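Beta-N-acetylglucosaminidase (Thermotoga maritima, PDB 3WO8) probably hydrolyses terminal non-reducing N-acetyl-D-hexosamine residues of N-acetyl-beta-D-hexosaminides, as a dimeric TIM-barrel glycosidase of glycosyl hydrolase family 3. Local coordinates at residues B[124-129]-B[139-144]; B[167-172]-B[214-219]; B[148-153]-B[202-207]; B[69-74]-B[118-123]. All coordinates share one frame; numbering follows the deposited sequence.

Interaction 1: B[124-129]-B[139-144]; sequences APVLDL and DIRSYG
Ser142 OG lies 2.9 Å from the carbonyl O of Asp128, a probable hydrogen bond between two arms of the long loop that follows strand 121-122 of the TIM barrel. The same hydroxyl oxygen accepts from Gly144 N at 2.9 Å, the bond that defines an ST turn. With OG anti to the backbone N (chi1 157°), it reaches both partners, and an alanine here would probably leave Gly144 N without this acceptor and Asp128 O without its hydroxyl neighbour. Beside it, the branched Val126 fits by spreading two methyls: CG1 rests on Arg141 O at 3.2 Å, and CG2 touches Arg141 NH2 at 3.7 Å. The Tyr143 ring reaches back to Pro125, its CE2 4.0 Å from CB of that cis proline, while Leu127 CD2 comes to its edge.

Farther out, Arg141 is held by a salt bridge to Glu76, and Asp128 turns its carboxylate to His172 ND1 and His176 N. Tyr143 also meets the His153 ring. Gly144 suits its backbone angles because a side chain would collide with the preceding carbonyl O. A type I turn begins this arm, closed by Ser142 N bonding to Asp139 O at 3.3 Å.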
loop_
_atom_site.group_PDB
_atom_site.type_symbol
_atom_site.label_atom_id
_atom_site.label_comp_id
_atom_site.label_asym_id
_atom_site.label_seq_id
_atom_site.Cartn_x
_atom_site.Cartn_y
_atom_site.Cartn_z
ATOM N N ALA B 124 1.687 17.016 7.057
ATOM C CA ALA B 124 2.961 17.371 6.455
ATOM C C ALA B 124 2.705 18.584 5.572
ATOM O O ALA B 124 1.542 18.879 5.296
ATOM C CB ALA B 124 3.472 16.195 5.655
ATOM N N PRO B 125 3.749 19.300 5.148
ATOM C CA PRO B 125 5.158 19.044 5.367
ATOM C C PRO B 125 5.749 19.695 6.577
ATOM O O PRO B 125 5.204 20.636 7.149
ATOM C CB PRO B 125 5.844 19.619 4.113
ATOM C CG PRO B 125 4.925 20.684 3.622
ATOM C CD PRO B 125 3.525 20.336 4.133
ATOM N N VAL B 126 6.881 19.145 6.958
ATOM C CA VAL B 126 7.718 19.723 7.931
ATOM C C VAL B 126 8.453 20.834 7.202
ATOM O O VAL B 126 9.203 20.568 6.260
ATOM C CB VAL B 126 8.706 18.666 8.477
ATOM C CG1 VAL B 126 9.949 19.308 9.113
ATOM C CG2 VAL B 126 7.984 17.704 9.461
ATOM N N LEU B 127 8.225 22.064 7.650
ATOM C CA LEU B 127 9.008 23.236 7.231
ATOM C C LEU B 127 10.104 23.627 8.201
ATOM O O LEU B 127 10.696 24.693 8.048
ATOM C CB LEU B 127 8.100 24.438 7.035
ATOM C CG LEU B 127 6.943 24.171 6.081
ATOM C CD1 LEU B 127 6.231 25.470 5.735
ATOM C CD2 LEU B 127 7.406 23.489 4.817
ATOM N N ASP B 128 10.390 22.782 9.190
ATOM C CA ASP B 128 11.464 23.048 10.143
ATOM C C ASP B 128 12.831 22.976 9.499
ATOM O O ASP B 128 13.061 22.188 8.588
ATOM C CB ASP B 128 11.397 22.097 11.309
ATOM C CG ASP B 128 10.086 22.192 12.046
ATOM O OD1 ASP B 128 9.561 23.316 12.176
ATOM O OD2 ASP B 128 9.555 21.146 12.496
ATOM N N LEU B 129 13.732 23.834 9.959
ATOM C CA LEU B 129 15.050 23.905 9.357
ATOM C C LEU B 129 15.951 22.847 9.978
ATOM O O LEU B 129 15.735 22.438 11.131
ATOM C CB LEU B 129 15.660 25.300 9.550
ATOM C CG LEU B 129 14.862 26.460 8.943
ATOM C CD1 LEU B 129 15.636 27.759 9.081
ATOM C CD2 LEU B 129 14.543 26.258 7.473
ATOM N N ASP B 139 16.629 16.186 11.330
ATOM C CA ASP B 139 17.591 16.135 10.221
ATOM C C ASP B 139 17.025 15.585 8.886
ATOM O O ASP B 139 16.817 16.369 7.940
ATOM C CB ASP B 139 18.940 15.451 10.615
ATOM C CG ASP B 139 18.776 14.076 11.278
ATOM O OD1 ASP B 139 17.964 13.263 10.776
ATOM O OD2 ASP B 139 19.498 13.803 12.279
ATOM N N ILE B 140 16.756 14.274 8.800
ATOM C CA ILE B 140 16.234 13.702 7.543
ATOM C C ILE B 140 14.798 14.072 7.238
ATOM O O ILE B 140 14.386 13.965 6.094
ATOM C CB ILE B 140 16.381 12.172 7.406
ATOM C CG1 ILE B 140 15.639 11.408 8.514
ATOM C CG2 ILE B 140 17.851 11.798 7.387
ATOM C CD1 ILE B 140 15.365 9.955 8.168
ATOM N N ARG B 141 14.079 14.545 8.245
ATOM C CA ARG B 141 12.711 15.035 8.092
ATOM C C ARG B 141 12.549 16.477 7.609
ATOM O O ARG B 141 11.409 16.971 7.491
ATOM C CB ARG B 141 12.015 14.971 9.446
ATOM C CG ARG B 141 11.660 13.587 9.897
ATOM C CD ARG B 141 11.090 13.622 11.293
ATOM N NE ARG B 141 9.839 14.377 11.336
ATOM C CZ ARG B 141 9.268 14.814 12.450
ATOM N NH1 ARG B 141 9.842 14.597 13.619
ATOM N NH2 ARG B 141 8.128 15.482 12.398
ATOM N N SER B 142 13.667 17.183 7.445
ATOM C CA SER B 142 13.641 18.557 6.983
ATOM C C SER B 142 14.092 18.557 5.538
ATOM O O SER B 142 14.943 17.769 5.155
ATOM C CB SER B 142 14.603 19.436 7.803
ATOM O OG SER B 142 14.995 20.615 7.088
ATOM N N TYR B 143 13.574 19.487 4.757
ATOM C CA TYR B 143 14.083 19.682 3.412
ATOM C C TYR B 143 15.560 20.033 3.392
ATOM O O TYR B 143 16.243 19.662 2.453
ATOM C CB TYR B 143 13.281 20.753 2.694
ATOM C CG TYR B 143 11.911 20.276 2.324
ATOM C CD1 TYR B 143 11.753 19.263 1.385
ATOM C CD2 TYR B 143 10.775 20.805 2.932
ATOM C CE1 TYR B 143 10.494 18.816 1.034
ATOM C CE2 TYR B 143 9.515 20.363 2.602
ATOM C CZ TYR B 143 9.377 19.368 1.645
ATOM O OH TYR B 143 8.125 18.908 1.276
ATOM N N GLY B 144 16.053 20.719 4.421
ATOM C CA GLY B 144 17.476 21.038 4.493
ATOM C C GLY B 144 17.748 22.265 5.334
ATOM O O GLY B 144 16.880 22.682 6.113
#

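Interaction 2: B[167-172]-B[214-219]; sequences IPCIKH and KVTVMT
Ile170 pushes its CG1 into the hollow between Val215 and Val217, 3.8 Å from CG2 of Val217, on one face of two parallel, neighbouring strands. Its first torsion (chi1 55°) puts CG1 in the crowded position between backbone N and carbonyl carbon, from where it leans on both valines. Pro168 adds a ring to the same seam, its CG resting on Val215 CG2. The branched Ile170, Val215 and Val217 suit these places, since their short methyls fill the grooves between strands. On the other face, Ile167 CG2 comes down beside Thr216, 3.6 Å from its CG2, the two side chains crossing at about a right angle. A glycine in place of Thr216 would probably open a gap beneath Ile167, whose methyl would lose its mate. Met218 then fills the next hollow: CB packs on Cys169 SG at 3.6 Å, and its first two torsions, both extended, carry SD alongside the His172 ring, 3.8 Å from CD2.

Backbone bonds fix the register, the straightest being Met218 N to Ile170 O (2.8 Å, 171°). Helices 147-164 and 203-211 cover the Ile170 face, whereas Cys169 and Met218 point into the TIM barrel and touch Ile254 of strand 253-257, the neighbour on the far side of strand 216-219.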
loop_
_atom_site.group_PDB
_atom_site.type_symbol
_atom_site.label_atom_id
_atom_site.label_comp_id
_atom_site.label_asym_id
_atom_site.label_seq_id
_atom_site.Cartn_x
_atom_site.Cartn_y
_atom_site.Cartn_z
ATOM N N ILE B 167 -5.705 18.290 2.410
ATOM C CA ILE B 167 -5.271 19.535 2.991
ATOM C C ILE B 167 -4.047 19.230 3.809
ATOM O O ILE B 167 -4.085 18.345 4.688
ATOM C CB ILE B 167 -6.310 20.108 3.941
ATOM C CG1 ILE B 167 -7.653 20.263 3.223
ATOM C CG2 ILE B 167 -5.860 21.464 4.465
ATOM C CD1 ILE B 167 -8.816 20.312 4.180
ATOM N N PRO B 168 -2.951 19.953 3.542
ATOM C CA PRO B 168 -1.753 19.710 4.298
ATOM C C PRO B 168 -1.729 20.535 5.523
ATOM O O PRO B 168 -2.530 21.447 5.700
ATOM C CB PRO B 168 -0.642 20.174 3.370
ATOM C CG PRO B 168 -1.283 21.304 2.614
ATOM C CD PRO B 168 -2.758 20.944 2.490
ATOM N N CYS B 169 -0.755 20.216 6.352
ATOM C CA CYS B 169 -0.499 20.920 7.573
ATOM C C CYS B 169 0.997 21.231 7.731
ATOM O O CYS B 169 1.785 20.357 8.029
ATOM C CB CYS B 169 -0.968 20.065 8.722
ATOM S SG CYS B 169 -0.851 20.993 10.249
ATOM N N ILE B 170 1.395 22.472 7.508
ATOM C CA ILE B 170 2.805 22.833 7.699
ATOM C C ILE B 170 3.130 22.854 9.183
ATOM O O ILE B 170 2.278 23.183 10.017
ATOM C CB ILE B 170 3.178 24.176 7.047
ATOM C CG1 ILE B 170 2.276 25.307 7.540
ATOM C CG2 ILE B 170 3.059 24.037 5.545
ATOM C CD1 ILE B 170 2.654 26.646 6.942
ATOM N N LYS B 171 4.351 22.459 9.505
ATOM C CA LYS B 171 4.741 22.324 10.898
ATOM C C LYS B 171 6.248 22.466 11.055
ATOM O O LYS B 171 6.984 22.300 10.081
ATOM C CB LYS B 171 4.215 21.006 11.474
ATOM C CG LYS B 171 4.648 19.738 10.754
ATOM C CD LYS B 171 3.852 18.492 11.199
ATOM C CE LYS B 171 4.774 17.282 11.129
ATOM N NZ LYS B 171 4.118 15.980 10.896
ATOM N N HIS B 172 6.724 22.860 12.243
ATOM C CA HIS B 172 5.913 23.339 13.387
ATOM C C HIS B 172 6.133 24.818 13.543
ATOM O O HIS B 172 7.289 25.262 13.626
ATOM C CB HIS B 172 6.355 22.675 14.681
ATOM C CG HIS B 172 6.339 21.182 14.625
ATOM N ND1 HIS B 172 7.305 20.448 13.962
ATOM C CD2 HIS B 172 5.457 20.288 15.132
ATOM C CE1 HIS B 172 7.029 19.166 14.092
ATOM N NE2 HIS B 172 5.918 19.043 14.800
ATOM N N LYS B 214 -5.415 27.559 1.464
ATOM C CA LYS B 214 -6.134 26.300 1.791
ATOM C C LYS B 214 -5.359 25.315 2.701
ATOM O O LYS B 214 -5.896 24.316 3.167
ATOM C CB LYS B 214 -6.633 25.621 0.514
ATOM C CG LYS B 214 -7.803 26.365 -0.110
ATOM C CD LYS B 214 -8.431 25.665 -1.309
ATOM C CE LYS B 214 -9.467 24.638 -0.881
ATOM N NZ LYS B 214 -10.336 24.174 -2.006
ATOM N N VAL B 215 -4.113 25.651 2.980
ATOM C CA VAL B 215 -3.295 25.030 4.024
ATOM C C VAL B 215 -3.770 25.146 5.507
ATOM O O VAL B 215 -4.492 26.080 5.888
ATOM C CB VAL B 215 -1.900 25.679 3.915
ATOM C CG1 VAL B 215 -1.039 25.409 5.122
ATOM C CG2 VAL B 215 -1.212 25.226 2.628
ATOM N N THR B 216 -3.331 24.195 6.346
ATOM C CA THR B 216 -3.361 24.371 7.804
ATOM C C THR B 216 -1.964 24.454 8.419
ATOM O O THR B 216 -0.970 24.068 7.800
ATOM C CB THR B 216 -4.090 23.260 8.551
ATOM O OG1 THR B 216 -3.177 22.203 8.820
ATOM C CG2 THR B 216 -5.254 22.742 7.773
ATOM N N VAL B 217 -1.916 24.968 9.652
ATOM C CA VAL B 217 -0.661 25.216 10.379
ATOM C C VAL B 217 -0.640 24.569 11.767
ATOM O O VAL B 217 -1.572 24.724 12.560
ATOM C CB VAL B 217 -0.411 26.713 10.587
ATOM C CG1 VAL B 217 0.907 26.928 11.292
ATOM C CG2 VAL B 217 -0.379 27.431 9.252
ATOM N N MET B 218 0.426 23.840 12.054
ATOM C CA MET B 218 0.567 23.266 13.365
ATOM C C MET B 218 1.626 24.052 14.117
ATOM O O MET B 218 2.682 24.463 13.613
ATOM C CB MET B 218 0.922 21.782 13.311
ATOM C CG MET B 218 1.154 21.120 14.664
ATOM S SD MET B 218 1.763 19.411 14.590
ATOM C CE MET B 218 0.197 18.589 14.349
ATOM N N THR B 219 1.323 24.197 15.371
ATOM C CA THR B 219 2.051 25.041 16.253
ATOM C C THR B 219 3.236 24.271 16.868
ATOM O O THR B 219 3.182 23.040 17.028
ATOM C CB THR B 219 1.006 25.506 17.266
ATOM O OG1 THR B 219 1.185 26.884 17.528
ATOM C CG2 THR B 219 1.043 24.662 18.498
#

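Interaction 3: B[148-153]-B[202-207]; sequences KIVAEH and LLPFRK
Val150 holds CG1 anti to its backbone N (chi1 -174°), and this turns the methyl onto the ring of Pro204, where it meets CG at 3.8 Å. Leu203 likewise has CG anti to N (chi1 -179°), which carries its CD2 branch out to the aliphatic end of Lys148. The lysine bends at three of its torsions to get there, bringing CE within 4.1 Å of Leu203 CD2. CE does the touching, with NZ close behind; a long flexible chain suits this exposed border because its carbons can lie against a leucine.

Between these two contacts the backbones draw close. Ala151 CA stands only 3.9 Å from Pro204 CA, an approach that the small alanine permits, its only side-chain atom being CB. Ala151 CB sits over the second helix and touches Lys207 CB, also at 3.9 Å. Lys207 leads its amine away to a salt bridge with Glu210. Proline fits the first turn of helix 203-211, where a missing backbone N-H costs no helical bond, and its puckered ring presents CG and CB to Val150 CG1.

Within each helix there is a further contact. His153 ND1 donates to Ile149 O, 2.8 Å away, back along its own helix. Leu203 puts its other branch, CD1, over a face of the Arg206 guanidinium.

The segments run in nearly the same sense, their axes 8.1 Å apart and inclined by 31°. Such side-by-side, roughly parallel packing is characteristic of the outer helical layer of a TIM barrel; here helices 147-164 and 203-211 flank strand 167-173 in sequence.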
loop_
_atom_site.group_PDB
_atom_site.type_symbol
_atom_site.label_atom_id
_atom_site.label_comp_id
_atom_site.label_asym_id
_atom_site.label_seq_id
_atom_site.Cartn_x
_atom_site.Cartn_y
_atom_site.Cartn_z
ATOM N N LYS B 148 15.651 29.123 1.777
ATOM C CA LYS B 148 15.192 29.399 0.418
ATOM C C LYS B 148 14.602 28.095 -0.127
ATOM O O LYS B 148 13.417 28.027 -0.499
ATOM C CB LYS B 148 16.397 29.840 -0.435
ATOM C CG LYS B 148 16.107 30.754 -1.617
ATOM C CD LYS B 148 16.769 32.117 -1.407
ATOM C CE LYS B 148 16.024 32.924 -0.344
ATOM N NZ LYS B 148 16.938 33.618 0.594
ATOM N N ILE B 149 15.455 27.064 -0.097
ATOM C CA ILE B 149 15.157 25.734 -0.601
ATOM C C ILE B 149 13.943 25.103 0.096
ATOM O O ILE B 149 13.004 24.551 -0.537
ATOM C CB ILE B 149 16.396 24.859 -0.435
ATOM C CG1 ILE B 149 17.461 25.307 -1.440
ATOM C CG2 ILE B 149 16.055 23.404 -0.689
ATOM C CD1 ILE B 149 18.835 24.705 -1.202
ATOM N N VAL B 150 13.947 25.226 1.409
ATOM C CA VAL B 150 12.850 24.717 2.225
ATOM C C VAL B 150 11.519 25.372 1.818
ATOM O O VAL B 150 10.461 24.722 1.777
ATOM C CB VAL B 150 13.097 24.967 3.725
ATOM C CG1 VAL B 150 12.007 24.305 4.570
ATOM C CG2 VAL B 150 14.492 24.496 4.137
ATOM N N ALA B 151 11.579 26.663 1.516
ATOM C CA ALA B 151 10.390 27.406 1.138
ATOM C C ALA B 151 9.805 26.833 -0.130
ATOM O O ALA B 151 8.608 26.511 -0.199
ATOM C CB ALA B 151 10.733 28.867 0.940
ATOM N N GLU B 152 10.662 26.708 -1.136
ATOM C CA GLU B 152 10.237 26.195 -2.418
ATOM C C GLU B 152 9.640 24.823 -2.248
ATOM O O GLU B 152 8.483 24.594 -2.586
ATOM C CB GLU B 152 11.399 26.168 -3.404
ATOM C CG GLU B 152 11.477 27.434 -4.263
ATOM C CD GLU B 152 12.886 28.017 -4.342
ATOM O OE1 GLU B 152 13.043 29.261 -4.225
ATOM O OE2 GLU B 152 13.840 27.229 -4.500
ATOM N N HIS B 153 10.406 23.908 -1.672
ATOM C CA HIS B 153 9.906 22.550 -1.571
ATOM C C HIS B 153 8.596 22.505 -0.783
ATOM O O HIS B 153 7.637 21.823 -1.190
ATOM C CB HIS B 153 10.966 21.652 -1.008
ATOM C CG HIS B 153 12.063 21.368 -1.979
ATOM N ND1 HIS B 153 13.138 22.210 -2.151
ATOM C CD2 HIS B 153 12.260 20.333 -2.828
ATOM C CE1 HIS B 153 13.959 21.698 -3.052
ATOM N NE2 HIS B 153 13.449 20.559 -3.480
ATOM N N LEU B 202 11.036 31.297 9.647
ATOM C CA LEU B 202 9.683 31.668 9.224
ATOM C C LEU B 202 9.625 31.875 7.733
ATOM O O LEU B 202 8.536 31.917 7.175
ATOM C CB LEU B 202 9.188 32.929 9.935
ATOM C CG LEU B 202 8.764 32.716 11.372
ATOM C CD1 LEU B 202 9.096 33.929 12.190
ATOM C CD2 LEU B 202 7.279 32.444 11.448
ATOM N N LEU B 203 10.783 32.003 7.096
ATOM C CA LEU B 203 10.805 32.212 5.661
ATOM C C LEU B 203 9.849 31.234 4.969
ATOM O O LEU B 203 8.878 31.687 4.352
ATOM C CB LEU B 203 12.234 32.201 5.063
ATOM C CG LEU B 203 12.234 32.449 3.551
ATOM C CD1 LEU B 203 11.388 33.652 3.209
ATOM C CD2 LEU B 203 13.627 32.671 2.976
ATOM N N PRO B 204 10.046 29.907 5.153
ATOM C CA PRO B 204 9.137 28.938 4.545
ATOM C C PRO B 204 7.669 29.089 4.930
ATOM O O PRO B 204 6.794 28.832 4.121
ATOM C CB PRO B 204 9.659 27.586 5.073
ATOM C CG PRO B 204 11.037 27.843 5.570
ATOM C CD PRO B 204 10.943 29.236 6.116
ATOM N N PHE B 205 7.391 29.473 6.163
ATOM C CA PHE B 205 5.989 29.590 6.629
ATOM C C PHE B 205 5.310 30.754 5.914
ATOM O O PHE B 205 4.116 30.698 5.597
ATOM C CB PHE B 205 5.914 29.708 8.176
ATOM C CG PHE B 205 6.321 28.433 8.894
ATOM C CD1 PHE B 205 7.652 28.171 9.189
ATOM C CD2 PHE B 205 5.383 27.462 9.202
ATOM C CE1 PHE B 205 8.023 26.983 9.803
ATOM C CE2 PHE B 205 5.747 26.287 9.829
ATOM C CZ PHE B 205 7.070 26.040 10.122
ATOM N N ARG B 206 6.103 31.777 5.617
ATOM C CA ARG B 206 5.607 32.962 4.939
ATOM C C ARG B 206 5.326 32.615 3.516
ATOM O O ARG B 206 4.270 32.945 2.995
ATOM C CB ARG B 206 6.649 34.094 4.959
ATOM C CG ARG B 206 7.241 34.375 6.326
ATOM C CD ARG B 206 7.761 35.768 6.478
ATOM N NE ARG B 206 9.209 35.908 6.324
ATOM C CZ ARG B 206 9.800 36.689 5.426
ATOM N NH1 ARG B 206 9.071 37.369 4.569
ATOM N NH2 ARG B 206 11.122 36.802 5.381
ATOM N N LYS B 207 6.296 31.975 2.876
ATOM C CA LYS B 207 6.172 31.643 1.456
ATOM C C LYS B 207 4.970 30.738 1.200
ATOM O O LYS B 207 4.121 31.084 0.365
ATOM C CB LYS B 207 7.476 31.096 0.861
ATOM C CG LYS B 207 8.337 32.177 0.193
ATOM C CD LYS B 207 8.557 33.450 1.045
ATOM C CE LYS B 207 9.109 34.661 0.255
ATOM N NZ LYS B 207 8.180 35.826 0.231
#

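Interaction 4: B[69-74]-B[118-123]; sequences FLISSD and GLNMVF
Asn120 and the backbone around Ile71 carry the polar part of this contact. The carboxamide works with both ends: ND2 donates to Phe69 O at 2.7 Å, close to the amide plane, while OD1 accepts from Ile71 N at 2.6 Å. An asparagine suits the place because its short amide copies a peptide group and bonds to the neighbouring segment much as a strand's backbone would. Its CG lies between the backbone N and the carbonyl carbon (chi1 66°), and the carboxamide is held out across the seam against the Phe69-Ile71 backbone. Asn120 N in turn bonds Ile71 O at 2.9 Å, and Met121 N adds a weak bond to that same oxygen. Farther along, Phe123 N meets Ser73 O at 3.0 Å in a nearly straight bond (175°).

These bonds join strand 70-72 to the short, weakly bonded strand 121-122, the seam at which the eight-stranded sheet closes on itself as a TIM barrel. Gly118 enters the seam as the C-prime residue of a Schellman motif that ends helix 100-117; its positive phi would jam a side chain against the preceding carbonyl.

Aromatic contacts gather at Phe123. Ser72 lies over one ring face, its OG 3.6 Å above the centre of the Phe123 ring and its CB in a CH-pi contact; the small serine lets the ring come down this close. Asp74 OD1 approaches the ring edge instead, 3.4 Å from CD2, where the partly positive C-H groups would probably welcome a carboxylate.

Apolar packing completes the seam. The flexible Met121 bends at its last torsion to bring CE onto Leu70 CD1, while Ile71 CG2 meets Leu119 CD1 at 3.6 Å, next to Met60 of helix 53-66.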
loop_
_atom_site.group_PDB
_atom_site.type_symbol
_atom_site.label_atom_id
_atom_site.label_comp_id
_atom_site.label_asym_id
_atom_site.label_seq_id
_atom_site.Cartn_x
_atom_site.Cartn_y
_atom_site.Cartn_z
ATOM N N PHE B 69 -15.745 14.842 8.923
ATOM C CA PHE B 69 -14.484 15.005 9.679
ATOM C C PHE B 69 -13.274 15.357 8.854
ATOM O O PHE B 69 -13.262 15.269 7.641
ATOM C CB PHE B 69 -14.095 13.732 10.401
ATOM C CG PHE B 69 -15.197 13.107 11.177
ATOM C CD1 PHE B 69 -16.138 12.320 10.544
ATOM C CD2 PHE B 69 -15.277 13.259 12.550
ATOM C CE1 PHE B 69 -17.164 11.704 11.270
ATOM C CE2 PHE B 69 -16.317 12.667 13.282
ATOM C CZ PHE B 69 -17.261 11.879 12.638
ATOM N N LEU B 70 -12.237 15.744 9.578
ATOM C CA LEU B 70 -10.940 15.918 9.035
ATOM C C LEU B 70 -10.156 14.721 9.471
ATOM O O LEU B 70 -9.851 14.607 10.643
ATOM C CB LEU B 70 -10.291 17.151 9.618
ATOM C CG LEU B 70 -10.952 18.445 9.192
ATOM C CD1 LEU B 70 -10.144 19.606 9.724
ATOM C CD2 LEU B 70 -11.074 18.525 7.678
ATOM N N ILE B 71 -9.836 13.842 8.512
ATOM C CA ILE B 71 -9.190 12.551 8.744
ATOM C C ILE B 71 -7.769 12.619 8.258
ATOM O O ILE B 71 -7.511 12.857 7.068
ATOM C CB ILE B 71 -9.965 11.424 8.060
ATOM C CG1 ILE B 71 -11.453 11.575 8.410
ATOM C CG2 ILE B 71 -9.489 10.072 8.586
ATOM C CD1 ILE B 71 -12.392 10.454 7.973
ATOM N N SER B 72 -6.829 12.462 9.183
ATOM C CA SER B 72 -5.437 12.705 8.847
ATOM C C SER B 72 -4.536 11.591 9.370
ATOM O O SER B 72 -5.041 10.670 10.038
ATOM C CB SER B 72 -4.970 14.061 9.351
ATOM O OG SER B 72 -3.586 14.237 9.049
ATOM N N SER B 73 -3.236 11.693 9.035
ATOM C CA SER B 73 -2.237 10.745 9.430
ATOM C C SER B 73 -0.906 11.503 9.469
ATOM O O SER B 73 -0.864 12.606 8.965
ATOM C CB SER B 73 -2.145 9.631 8.396
ATOM O OG SER B 73 -1.067 9.860 7.446
ATOM N N ASP B 74 0.142 10.900 10.050
ATOM C CA ASP B 74 1.478 11.472 10.098
ATOM C C ASP B 74 2.353 10.960 8.986
ATOM O O ASP B 74 3.560 10.863 9.126
ATOM C CB ASP B 74 2.168 11.133 11.403
ATOM C CG ASP B 74 1.482 11.724 12.582
ATOM O OD1 ASP B 74 1.040 12.866 12.433
ATOM O OD2 ASP B 74 1.370 11.056 13.646
ATOM N N GLY B 118 -9.269 7.563 2.023
ATOM C CA GLY B 118 -10.302 8.256 2.753
ATOM C C GLY B 118 -9.787 9.340 3.664
ATOM O O GLY B 118 -10.540 9.934 4.392
ATOM N N LEU B 119 -8.491 9.549 3.675
ATOM C CA LEU B 119 -7.924 10.662 4.362
ATOM C C LEU B 119 -8.202 11.940 3.570
ATOM O O LEU B 119 -8.207 11.943 2.329
ATOM C CB LEU B 119 -6.413 10.502 4.475
ATOM C CG LEU B 119 -5.770 9.478 5.403
ATOM C CD1 LEU B 119 -6.602 9.242 6.655
ATOM C CD2 LEU B 119 -5.514 8.186 4.652
ATOM N N ASN B 120 -8.414 13.037 4.286
ATOM C CA ASN B 120 -8.612 14.327 3.638
ATOM C C ASN B 120 -7.681 15.410 4.184
ATOM O O ASN B 120 -7.847 16.567 3.897
ATOM C CB ASN B 120 -10.078 14.703 3.733
ATOM C CG ASN B 120 -10.533 14.964 5.163
ATOM O OD1 ASN B 120 -9.744 14.953 6.118
ATOM N ND2 ASN B 120 -11.804 15.203 5.317
ATOM N N MET B 121 -6.658 15.004 4.927
ATOM C CA MET B 121 -5.691 15.903 5.484
ATOM C C MET B 121 -4.454 15.097 5.780
ATOM O O MET B 121 -4.562 13.868 5.968
ATOM C CB MET B 121 -6.232 16.447 6.800
ATOM C CG MET B 121 -5.260 17.342 7.592
ATOM S SD MET B 121 -6.028 18.261 8.967
ATOM C CE MET B 121 -7.349 19.024 8.084
ATOM N N VAL B 122 -3.300 15.772 5.847
ATOM C CA VAL B 122 -2.079 15.125 6.302
ATOM C C VAL B 122 -1.227 16.050 7.138
ATOM O O VAL B 122 -1.114 17.228 6.856
ATOM C CB VAL B 122 -1.214 14.578 5.125
ATOM C CG1 VAL B 122 -0.828 15.677 4.160
ATOM C CG2 VAL B 122 0.045 13.905 5.636
ATOM N N PHE B 123 -0.565 15.505 8.135
ATOM C CA PHE B 123 0.325 16.322 8.896
ATOM C C PHE B 123 1.663 16.440 8.234
ATOM O O PHE B 123 2.657 16.102 8.783
ATOM C CB PHE B 123 0.384 15.875 10.366
ATOM C CG PHE B 123 -0.949 16.050 11.101
ATOM C CD1 PHE B 123 -1.695 17.196 10.949
ATOM C CD2 PHE B 123 -1.441 15.084 11.916
ATOM C CE1 PHE B 123 -2.892 17.376 11.606
ATOM C CE2 PHE B 123 -2.636 15.258 12.578
ATOM C CZ PHE B 123 -3.371 16.403 12.424
#

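How the interactions relate
Interactions 4 and 2 share the barrel sheet: strand 121-122 pairs with strand 167-173 through Ile167 O and Val122 N (2.9 Å). Lys171 NZ of interaction 2 also reaches Phe123 O at 2.6 Å and pairs with Glu76, which salt-bridges Arg141 of interaction 1. The loop of interaction 1 continues from Phe123 and joins interaction 2 through Leu127 N to Lys171 O (2.7 Å) and Asp128 OD2 to His172 ND1 (2.8 Å). Leu127 and Tyr143 then pack against the helices of interaction 3, whose centre is about 23 Å from that of interaction 4. In TIM barrels the active site lies at the C-terminal strand ends, the side where His172 and Asp74 stand.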